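Long-range contacts in probable zinc protease (Pseudomonas aeruginosa, PDB 4NNZ), which probably acts as a zinc-dependent metallopeptidase of the M16 family and is one subunit of a heterodimeric protease: residues A[127-132]-A[164-169]; A[50-55]-A[175-180]; A[142-147]-A[236-241]. All blocks are in the same frame, centred on the assembly; numbering follows the deposited sequence.

Interaction 1: residues A[127-132]-A[164-169]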
loop_
_atom_site.group_PDB
_atom_site.type_symbol
_atom_site.label_atom_id
_atom_site.label_comp_id
_atom_site.label_asym_id
_atom_site.label_seq_id
_atom_site.Cartn_x
_atom_site.Cartn_y
_atom_site.Cartn_z
ATOM N N VAL A 127 -1.548 -24.391 -5.403
ATOM C CA VAL A 127 -2.372 -24.643 -4.269
ATOM C C VAL A 127 -2.693 -23.322 -3.629
ATOM O O VAL A 127 -3.808 -23.065 -3.278
ATOM C CB VAL A 127 -1.608 -25.498 -3.246
ATOM C CG1 VAL A 127 -2.301 -25.565 -1.917
ATOM C CG2 VAL A 127 -1.365 -26.881 -3.755
ATOM N N ILE A 128 -1.690 -22.487 -3.463
ATOM C CA ILE A 128 -1.868 -21.219 -2.827
ATOM C C ILE A 128 -2.790 -20.345 -3.606
ATOM O O ILE A 128 -3.644 -19.724 -3.053
ATOM C CB ILE A 128 -0.525 -20.545 -2.662
ATOM C CG1 ILE A 128 0.303 -21.339 -1.697
ATOM C CG2 ILE A 128 -0.671 -19.162 -2.102
ATOM C CD1 ILE A 128 1.742 -20.937 -1.690
ATOM N N LYS A 129 -2.605 -20.309 -4.900
ATOM C CA LYS A 129 -3.424 -19.492 -5.729
ATOM C C LYS A 129 -4.817 -19.996 -5.620
ATOM O O LYS A 129 -5.767 -19.258 -5.591
ATOM C CB LYS A 129 -2.983 -19.630 -7.155
ATOM C CG LYS A 129 -1.755 -18.848 -7.491
ATOM C CD LYS A 129 -1.582 -18.769 -8.976
ATOM C CE LYS A 129 -0.659 -19.832 -9.493
ATOM N NZ LYS A 129 -0.672 -19.755 -10.959
ATOM N N GLU A 130 -4.923 -21.299 -5.606
ATOM C CA GLU A 130 -6.191 -21.928 -5.503
ATOM C C GLU A 130 -6.830 -21.592 -4.191
ATOM O O GLU A 130 -7.973 -21.280 -4.139
ATOM C CB GLU A 130 -5.994 -23.417 -5.665
ATOM C CG GLU A 130 -7.200 -24.257 -5.378
ATOM C CD GLU A 130 -8.259 -24.095 -6.422
ATOM O OE1 GLU A 130 -8.229 -23.101 -7.155
ATOM O OE2 GLU A 130 -9.130 -24.956 -6.519
ATOM N N GLU A 131 -6.059 -21.613 -3.131
ATOM C CA GLU A 131 -6.546 -21.264 -1.825
ATOM C C GLU A 131 -7.051 -19.827 -1.785
ATOM O O GLU A 131 -7.966 -19.544 -1.082
ATOM C CB GLU A 131 -5.476 -21.525 -0.763
ATOM C CG GLU A 131 -5.571 -20.681 0.493
ATOM C CD GLU A 131 -4.722 -21.182 1.625
ATOM O OE1 GLU A 131 -3.500 -21.188 1.483
ATOM O OE2 GLU A 131 -5.271 -21.559 2.670
ATOM N N ARG A 132 -6.436 -18.934 -2.526
ATOM C CA ARG A 132 -6.912 -17.587 -2.602
ATOM C C ARG A 132 -8.281 -17.465 -3.222
ATOM O O ARG A 132 -9.067 -16.678 -2.798
ATOM C CB ARG A 132 -5.939 -16.719 -3.373
ATOM C CG ARG A 132 -6.037 -15.289 -2.968
ATOM C CD ARG A 132 -5.682 -14.317 -4.049
ATOM N NE ARG A 132 -6.703 -13.307 -4.132
ATOM C CZ ARG A 132 -6.825 -12.263 -3.340
ATOM N NH1 ARG A 132 -5.973 -12.019 -2.383
ATOM N NH2 ARG A 132 -7.816 -11.454 -3.529
ATOM N N GLY A 164 -1.836 -12.637 -0.125
ATOM C CA GLY A 164 -1.236 -12.035 -1.285
ATOM C C GLY A 164 -2.235 -11.712 -2.348
ATOM O O GLY A 164 -3.209 -12.369 -2.456
ATOM N N TRP A 165 -2.016 -10.667 -3.109
ATOM C CA TRP A 165 -2.865 -10.363 -4.240
ATOM C C TRP A 165 -2.612 -11.350 -5.367
ATOM O O TRP A 165 -1.525 -11.796 -5.552
ATOM C CB TRP A 165 -2.644 -8.939 -4.713
ATOM C CG TRP A 165 -2.885 -7.857 -3.723
ATOM C CD1 TRP A 165 -1.966 -7.060 -3.166
ATOM C CD2 TRP A 165 -4.128 -7.429 -3.211
ATOM N NE1 TRP A 165 -2.532 -6.169 -2.344
ATOM C CE2 TRP A 165 -3.875 -6.371 -2.351
ATOM C CE3 TRP A 165 -5.432 -7.851 -3.378
ATOM C CZ2 TRP A 165 -4.862 -5.738 -1.668
ATOM C CZ3 TRP A 165 -6.401 -7.209 -2.725
ATOM C CH2 TRP A 165 -6.123 -6.169 -1.871
ATOM N N MET A 166 -3.624 -11.669 -6.130
ATOM C CA MET A 166 -3.508 -12.714 -7.102
ATOM C C MET A 166 -2.473 -12.420 -8.147
ATOM O O MET A 166 -1.781 -13.292 -8.606
ATOM C CB MET A 166 -4.844 -13.024 -7.739
ATOM C CG MET A 166 -4.785 -14.227 -8.652
ATOM S SD MET A 166 -4.500 -15.786 -7.852
ATOM C CE MET A 166 -6.172 -16.126 -7.390
ATOM N N ALA A 167 -2.383 -11.170 -8.515
ATOM C CA ALA A 167 -1.423 -10.752 -9.467
ATOM C C ALA A 167 -0.046 -11.024 -8.955
ATOM O O ALA A 167 0.810 -11.383 -9.703
ATOM C CB ALA A 167 -1.605 -9.291 -9.751
ATOM N N ASP A 168 0.190 -10.802 -7.685
ATOM C CA ASP A 168 1.471 -11.104 -7.103
ATOM C C ASP A 168 1.787 -12.585 -7.034
ATOM O O ASP A 168 2.852 -12.989 -7.351
ATOM C CB ASP A 168 1.644 -10.420 -5.744
ATOM C CG ASP A 168 1.411 -8.940 -5.803
ATOM O OD1 ASP A 168 1.318 -8.401 -6.880
ATOM O OD2 ASP A 168 1.288 -8.300 -4.775
ATOM N N LEU A 169 0.836 -13.390 -6.628
ATOM C CA LEU A 169 1.024 -14.808 -6.555
ATOM C C LEU A 169 1.291 -15.324 -7.926
ATOM O O LEU A 169 2.078 -16.197 -8.121
ATOM C CB LEU A 169 -0.207 -15.469 -5.989
ATOM C CG LEU A 169 -0.682 -14.961 -4.647
ATOM C CD1 LEU A 169 -2.048 -15.477 -4.322
ATOM C CD2 LEU A 169 0.273 -15.297 -3.540
#
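The guanidinium of Arg132 shows how one flat cation can bond a loop carbonyl while lying beside a helix start: Met166 N lies over one of its faces, while Gly164 O lies near its edge, tilted 30° out of the plane. Arg132 NH1 donates to Gly164 O at 2.8 Å, through a bent N-H...O angle of 131°. NH1 also nears the Trp165 ring obliquely, while the edge of that indole is met in its plane by Asp168 OD2. Gly164 has a positive phi, at which a CB would be jammed against the preceding carbonyl oxygen.

Around it the packing is by carbon and sulfur atoms of long side chains. Met166 has CG anti to its backbone N (chi1 -173°), and two further bends bring CE to 3.6 Å from Lys129 O and 3.8 Å from Arg132 CD. Leu169 CD1 also reaches Arg132 CD at 3.8 Å, the two side chains crossing at about a right angle, whereas Lys129 and Leu169 slide past each other in opposite directions. Deeper in, Ile128 CG2 meets Leu169 CD2 at 4.2 Å.

Arg132 also pairs through NH1 with Glu146 and through NH2 with Asp137, so three acceptors hold the guanidinium. Glu131, 76 positions after His55, matches the distal glutamate of the M16 HXXEH...E pattern and is probably the third zinc ligand. The contact packs helix 166-171, with Trp165 as its N-cap residue, on helix 118-137, which carries Glu131. Helix 49-56 adjoins Ile128, helix 140-152 supplies Glu146, and Ala155 of the second subunit packs on Trp165.

Interaction 2: residues A[50-55]-A[175-180]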
loop_
_atom_site.group_PDB
_atom_site.type_symbol
_atom_site.label_atom_id
_atom_site.label_comp_id
_atom_site.label_asym_id
_atom_site.label_seq_id
_atom_site.Cartn_x
_atom_site.Cartn_y
_atom_site.Cartn_z
ATOM N N SER A 50 5.427 -14.112 2.702
ATOM C CA SER A 50 5.625 -14.705 3.994
ATOM C C SER A 50 4.766 -15.887 4.225
ATOM O O SER A 50 5.181 -16.870 4.750
ATOM C CB SER A 50 5.400 -13.684 5.074
ATOM O OG SER A 50 5.727 -12.451 4.567
ATOM N N HIS A 51 3.520 -15.757 3.859
ATOM C CA HIS A 51 2.592 -16.831 3.924
ATOM C C HIS A 51 2.927 -18.001 2.989
ATOM O O HIS A 51 2.675 -19.113 3.313
ATOM C CB HIS A 51 1.199 -16.291 3.717
ATOM C CG HIS A 51 0.193 -17.348 3.493
ATOM N ND1 HIS A 51 0.030 -17.958 2.279
ATOM C CD2 HIS A 51 -0.672 -17.939 4.334
ATOM C CE1 HIS A 51 -0.889 -18.887 2.386
ATOM N NE2 HIS A 51 -1.340 -18.886 3.620
ATOM N N ALA A 52 3.422 -17.734 1.812
ATOM C CA ALA A 52 3.864 -18.781 0.940
ATOM C C ALA A 52 5.064 -19.523 1.460
ATOM O O ALA A 52 5.162 -20.718 1.348
ATOM C CB ALA A 52 4.162 -18.234 -0.429
ATOM N N LEU A 53 6.009 -18.787 1.988
ATOM C CA LEU A 53 7.222 -19.374 2.438
ATOM C C LEU A 53 6.899 -20.314 3.555
ATOM O O LEU A 53 7.491 -21.349 3.663
ATOM C CB LEU A 53 8.190 -18.301 2.884
ATOM C CG LEU A 53 9.574 -18.703 3.367
ATOM C CD1 LEU A 53 10.325 -19.531 2.359
ATOM C CD2 LEU A 53 10.384 -17.504 3.758
ATOM N N GLU A 54 5.954 -19.936 4.384
ATOM C CA GLU A 54 5.533 -20.750 5.483
ATOM C C GLU A 54 4.856 -21.991 4.981
ATOM O O GLU A 54 5.168 -23.073 5.373
ATOM C CB GLU A 54 4.592 -19.967 6.361
ATOM C CG GLU A 54 3.839 -20.795 7.367
ATOM C CD GLU A 54 2.408 -21.010 6.997
ATOM O OE1 GLU A 54 1.653 -20.054 6.958
ATOM O OE2 GLU A 54 2.045 -22.144 6.741
ATOM N N HIS A 55 3.915 -21.807 4.098
ATOM C CA HIS A 55 3.222 -22.904 3.504
ATOM C C HIS A 55 4.196 -23.931 2.944
ATOM O O HIS A 55 3.958 -25.106 2.988
ATOM C CB HIS A 55 2.318 -22.372 2.419
ATOM C CG HIS A 55 1.487 -23.413 1.767
ATOM N ND1 HIS A 55 0.189 -23.657 2.127
ATOM C CD2 HIS A 55 1.771 -24.285 0.781
ATOM C CE1 HIS A 55 -0.293 -24.632 1.388
ATOM N NE2 HIS A 55 0.649 -25.033 0.563
ATOM N N ASP A 175 13.059 -17.845 -6.482
ATOM C CA ASP A 175 14.099 -16.973 -6.032
ATOM C C ASP A 175 13.589 -15.949 -5.080
ATOM O O ASP A 175 14.238 -15.625 -4.135
ATOM C CB ASP A 175 14.816 -16.393 -7.210
ATOM C CG ASP A 175 15.822 -17.351 -7.758
ATOM O OD1 ASP A 175 16.694 -17.782 -6.989
ATOM O OD2 ASP A 175 15.731 -17.724 -8.936
ATOM N N ASP A 176 12.390 -15.473 -5.319
ATOM C CA ASP A 176 11.790 -14.508 -4.447
ATOM C C ASP A 176 11.581 -15.091 -3.074
ATOM O O ASP A 176 11.773 -14.427 -2.093
ATOM C CB ASP A 176 10.484 -14.006 -5.032
ATOM C CG ASP A 176 10.678 -13.223 -6.294
ATOM O OD1 ASP A 176 11.759 -12.685 -6.500
ATOM O OD2 ASP A 176 9.749 -13.136 -7.092
ATOM N N LEU A 177 11.154 -16.333 -3.025
ATOM C CA LEU A 177 10.996 -17.065 -1.805
ATOM C C LEU A 177 12.276 -17.352 -1.071
ATOM O O LEU A 177 12.317 -17.273 0.108
ATOM C CB LEU A 177 10.268 -18.364 -2.081
ATOM C CG LEU A 177 8.757 -18.446 -2.013
ATOM C CD1 LEU A 177 8.379 -19.778 -1.464
ATOM C CD2 LEU A 177 8.192 -17.391 -1.117
ATOM N N ARG A 178 13.319 -17.715 -1.779
ATOM C CA ARG A 178 14.589 -17.996 -1.160
ATOM C C ARG A 178 15.142 -16.786 -0.510
ATOM O O ARG A 178 15.754 -16.850 0.516
ATOM C CB ARG A 178 15.593 -18.431 -2.208
ATOM C CG ARG A 178 15.376 -19.808 -2.762
ATOM C CD ARG A 178 16.526 -20.230 -3.631
ATOM N NE ARG A 178 16.372 -21.587 -4.103
ATOM C CZ ARG A 178 16.251 -21.906 -5.378
ATOM N NH1 ARG A 178 16.258 -20.963 -6.293
ATOM N NH2 ARG A 178 16.126 -23.163 -5.745
ATOM N N HIS A 179 15.011 -15.684 -1.201
ATOM C CA HIS A 179 15.555 -14.445 -0.765
ATOM C C HIS A 179 14.892 -13.952 0.473
ATOM O O HIS A 179 15.502 -13.391 1.338
ATOM C CB HIS A 179 15.431 -13.441 -1.869
ATOM C CG HIS A 179 16.047 -12.133 -1.547
ATOM N ND1 HIS A 179 17.403 -11.929 -1.576
ATOM C CD2 HIS A 179 15.496 -10.965 -1.163
ATOM C CE1 HIS A 179 17.662 -10.687 -1.233
ATOM N NE2 HIS A 179 16.520 -10.080 -0.979
ATOM N N TRP A 180 13.598 -14.144 0.508
ATOM C CA TRP A 180 12.803 -13.809 1.643
ATOM C C TRP A 180 13.209 -14.662 2.799
ATOM O O TRP A 180 13.246 -14.209 3.909
ATOM C CB TRP A 180 11.341 -13.966 1.296
ATOM C CG TRP A 180 10.396 -13.258 2.162
ATOM C CD1 TRP A 180 9.580 -13.814 3.034
ATOM C CD2 TRP A 180 10.126 -11.860 2.204
ATOM N NE1 TRP A 180 8.834 -12.892 3.650
ATOM C CE2 TRP A 180 9.140 -11.673 3.149
ATOM C CE3 TRP A 180 10.623 -10.755 1.536
ATOM C CZ2 TRP A 180 8.649 -10.447 3.456
ATOM C CZ3 TRP A 180 10.145 -9.563 1.844
ATOM C CH2 TRP A 180 9.159 -9.403 2.790
#
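Leu53, inside the sequence His51-Ala52-Leu53-Glu54-His55, packs on Leu177 and Trp180. That sequence matches the HXXEH signature of M16 peptidases, the inverted zinc-binding motif in which, across the family, the histidines bind the metal and the glutamate serves catalysis. The contact illustrates a division of labour within such a helix: Ala52 and Leu53, the two residues between the signature positions, pack it on helix 174-184, with Ser50 joining in one turn earlier. The axes of 50-55 and 175-180 cross at -90°, with a closest approach of 9.8 Å.

In the first shell, Leu177 CD2 rests against the helix backbone, 4.0 Å from Leu53 N, and touches Leu53 CB and Ala52 CB. Leu53 has CG anti to its backbone N (chi1 -178°), which brings CG closer to helix 174-184; of its two methyls, CD1 lies 3.8 Å from Leu177 O, and CD2 meets the indole of Trp180. At the neighbouring ring atom, Trp180 NE1 makes a weak hydrogen bond to Ser50 OG, whose position is less certain.

Further out, Trp184 forms an edge-to-face pair with Trp180, and Leu49 touches both Leu177 and Trp180. Helix 49-56 is tied down by Ser50 N to Glu42 OE2 and by Glu54 OE1 to Thr84 OG1. Between the two helices, Leu53 CD2 approaches the indole edge in its plane, 3.8 Å from Trp180 CD1.

Interaction 3: residues A[142-147]-A[236-241]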
loop_
_atom_site.group_PDB
_atom_site.type_symbol
_atom_site.label_atom_id
_atom_site.label_comp_id
_atom_site.label_asym_id
_atom_site.label_seq_id
_atom_site.Cartn_x
_atom_site.Cartn_y
_atom_site.Cartn_z
ATOM N N ALA A 142 -15.019 -12.577 3.242
ATOM C CA ALA A 142 -13.597 -12.454 3.200
ATOM C C ALA A 142 -13.196 -11.420 2.185
ATOM O O ALA A 142 -12.259 -10.703 2.385
ATOM C CB ALA A 142 -12.969 -13.789 2.879
ATOM N N LEU A 143 -13.895 -11.405 1.073
ATOM C CA LEU A 143 -13.622 -10.521 -0.021
ATOM C C LEU A 143 -13.833 -9.094 0.337
ATOM O O LEU A 143 -13.033 -8.254 0.046
ATOM C CB LEU A 143 -14.557 -10.852 -1.166
ATOM C CG LEU A 143 -14.302 -10.317 -2.559
ATOM C CD1 LEU A 143 -15.123 -11.067 -3.560
ATOM C CD2 LEU A 143 -14.637 -8.868 -2.687
ATOM N N ALA A 144 -14.955 -8.839 0.960
ATOM C CA ALA A 144 -15.315 -7.529 1.389
ATOM C C ALA A 144 -14.335 -7.003 2.384
ATOM O O ALA A 144 -13.966 -5.878 2.329
ATOM C CB ALA A 144 -16.696 -7.563 1.999
ATOM N N PHE A 145 -13.923 -7.836 3.304
ATOM C CA PHE A 145 -12.998 -7.433 4.314
ATOM C C PHE A 145 -11.638 -7.052 3.786
ATOM O O PHE A 145 -10.996 -6.210 4.316
ATOM C CB PHE A 145 -12.893 -8.476 5.395
ATOM C CG PHE A 145 -12.387 -7.943 6.689
ATOM C CD1 PHE A 145 -13.221 -7.304 7.549
ATOM C CD2 PHE A 145 -11.073 -8.089 7.037
ATOM C CE1 PHE A 145 -12.765 -6.800 8.725
ATOM C CE2 PHE A 145 -10.610 -7.593 8.216
ATOM C CZ PHE A 145 -11.461 -6.959 9.062
ATOM N N GLU A 146 -11.200 -7.719 2.749
ATOM C CA GLU A 146 -9.925 -7.455 2.144
ATOM C C GLU A 146 -9.903 -6.070 1.579
ATOM O O GLU A 146 -8.972 -5.359 1.763
ATOM C CB GLU A 146 -9.680 -8.455 1.051
ATOM C CG GLU A 146 -8.260 -8.611 0.644
ATOM C CD GLU A 146 -8.125 -9.537 -0.509
ATOM O OE1 GLU A 146 -8.868 -9.372 -1.455
ATOM O OE2 GLU A 146 -7.296 -10.427 -0.471
ATOM N N ARG A 147 -10.959 -5.707 0.897
ATOM C CA ARG A 147 -11.150 -4.372 0.427
ATOM C C ARG A 147 -11.247 -3.346 1.522
ATOM O O ARG A 147 -10.754 -2.275 1.386
ATOM C CB ARG A 147 -12.429 -4.280 -0.376
ATOM C CG ARG A 147 -12.648 -5.303 -1.451
ATOM C CD ARG A 147 -11.650 -5.158 -2.542
ATOM N NE ARG A 147 -11.643 -6.279 -3.436
ATOM C CZ ARG A 147 -12.375 -6.350 -4.519
ATOM N NH1 ARG A 147 -13.188 -5.386 -4.832
ATOM N NH2 ARG A 147 -12.289 -7.387 -5.281
ATOM N N LEU A 236 -17.203 2.759 1.486
ATOM C CA LEU A 236 -17.141 1.733 0.442
ATOM C C LEU A 236 -18.464 1.083 0.199
ATOM O O LEU A 236 -19.206 0.893 1.091
ATOM C CB LEU A 236 -16.193 0.626 0.803
ATOM C CG LEU A 236 -14.783 0.776 0.361
ATOM C CD1 LEU A 236 -14.191 1.843 1.223
ATOM C CD2 LEU A 236 -14.075 -0.525 0.582
ATOM N N LYS A 237 -18.752 0.776 -1.044
ATOM C CA LYS A 237 -19.908 0.007 -1.385
ATOM C C LYS A 237 -19.492 -1.173 -2.201
ATOM O O LYS A 237 -18.915 -1.010 -3.221
ATOM C CB LYS A 237 -20.857 0.844 -2.197
ATOM C CG LYS A 237 -22.286 0.422 -2.017
ATOM C CD LYS A 237 -23.217 1.231 -2.864
ATOM C CE LYS A 237 -23.669 2.439 -2.103
ATOM N NZ LYS A 237 -25.083 2.801 -2.370
ATOM N N LEU A 238 -19.774 -2.368 -1.729
ATOM C CA LEU A 238 -19.410 -3.569 -2.426
ATOM C C LEU A 238 -20.571 -4.490 -2.619
ATOM O O LEU A 238 -21.277 -4.770 -1.707
ATOM C CB LEU A 238 -18.376 -4.320 -1.649
ATOM C CG LEU A 238 -17.054 -3.651 -1.453
ATOM C CD1 LEU A 238 -16.458 -4.100 -0.143
ATOM C CD2 LEU A 238 -16.184 -4.044 -2.618
ATOM N N TYR A 239 -20.711 -4.993 -3.822
ATOM C CA TYR A 239 -21.731 -5.944 -4.118
ATOM C C TYR A 239 -21.122 -7.313 -4.230
ATOM O O TYR A 239 -20.218 -7.538 -4.981
ATOM C CB TYR A 239 -22.395 -5.571 -5.412
ATOM C CG TYR A 239 -23.181 -4.311 -5.322
ATOM C CD1 TYR A 239 -24.463 -4.323 -4.865
ATOM C CD2 TYR A 239 -22.636 -3.120 -5.689
ATOM C CE1 TYR A 239 -25.184 -3.186 -4.782
ATOM C CE2 TYR A 239 -23.352 -1.977 -5.607
ATOM C CZ TYR A 239 -24.631 -2.021 -5.151
ATOM O OH TYR A 239 -25.347 -0.885 -5.057
ATOM N N VAL A 240 -21.631 -8.230 -3.444
ATOM C CA VAL A 240 -21.050 -9.533 -3.339
ATOM C C VAL A 240 -22.116 -10.567 -3.288
ATOM O O VAL A 240 -23.268 -10.273 -3.159
ATOM C CB VAL A 240 -20.220 -9.669 -2.095
ATOM C CG1 VAL A 240 -18.913 -8.980 -2.297
ATOM C CG2 VAL A 240 -20.948 -9.084 -0.929
ATOM N N ARG A 241 -21.702 -11.796 -3.414
ATOM C CA ARG A 241 -22.612 -12.884 -3.446
ATOM C C ARG A 241 -22.961 -13.254 -2.033
ATOM O O ARG A 241 -22.488 -14.203 -1.509
ATOM C CB ARG A 241 -21.956 -14.037 -4.155
ATOM C CG ARG A 241 -22.538 -14.275 -5.511
ATOM C CD ARG A 241 -21.601 -14.022 -6.661
ATOM N NE ARG A 241 -22.107 -14.721 -7.836
ATOM C CZ ARG A 241 -22.493 -14.150 -8.976
ATOM N NH1 ARG A 241 -22.420 -12.840 -9.146
ATOM N NH2 ARG A 241 -22.944 -14.906 -9.962
#
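Helix 142-147 runs nearly antiparallel to strand 236-240, at 158° with a closest axis approach of 9.4 Å, and the two backbones come nearest at Ala144 and Leu238. This is helix-on-sheet packing in the alpha+beta fold of M16 peptidases: helix 140-152, from the N-terminal half of the chain, lies against the five-stranded mixed sheet of the second half. Leu236, Leu238 and Val240, every second residue of the strand, turn toward the helix and make an apolar ridge, as the strand geometry dictates.

Leu238 is the central piece. Its CD1 rests 3.9 Å from Ala144 CA, where the small side chain lets the leucine approach the helix backbone. Its CD2 lies 3.9 Å from Arg147 CG, a carbon placed beside its own backbone N, anti to the carbonyl carbon (chi1 -49°). At one end Leu143 CD2 meets Val240 CG1 at 4.3 Å; at the other, Leu236 CD2 comes within 3.8 Å of Arg147 O.

Arg147 thus lends its aliphatic stem to the sheet, while its polar end serves the interface, with NH1 donating to Pro231 O of the second subunit. Strand 233-240 is outermost within its own chain, but Leu236 and Lys237 pair in an antiparallel ladder with a strand of that subunit, so the sheet continues across the interface. Over one face of the Arg147 guanidinium, Leu143 CD2 stands 3.7 Å above the plane, offset toward the rim.

In the fold
The segments follow one another in the chain as 50-55, 127-132, 142-147, 164-169, 175-180 and 236-241, so interaction 1 is nested inside the loop closed by interaction 2, whereas interaction 3 crosses both. Interactions 1 and 2 have centres about 13 Å apart; helices 118-137 and 49-56, the probable metal-site helices, touch where they meet, with Ile128 CD1 3.8 Å from Ala52 CB. Interaction 3 lies about 18 Å from interaction 1 and about 28 Å from interaction 2, centre to centre. The Arg132-Glu146 salt bridge ties helix 118-137 to helix 140-152, which packs on the second sheet near the subunit interface, and Trp165 also touches Glu146.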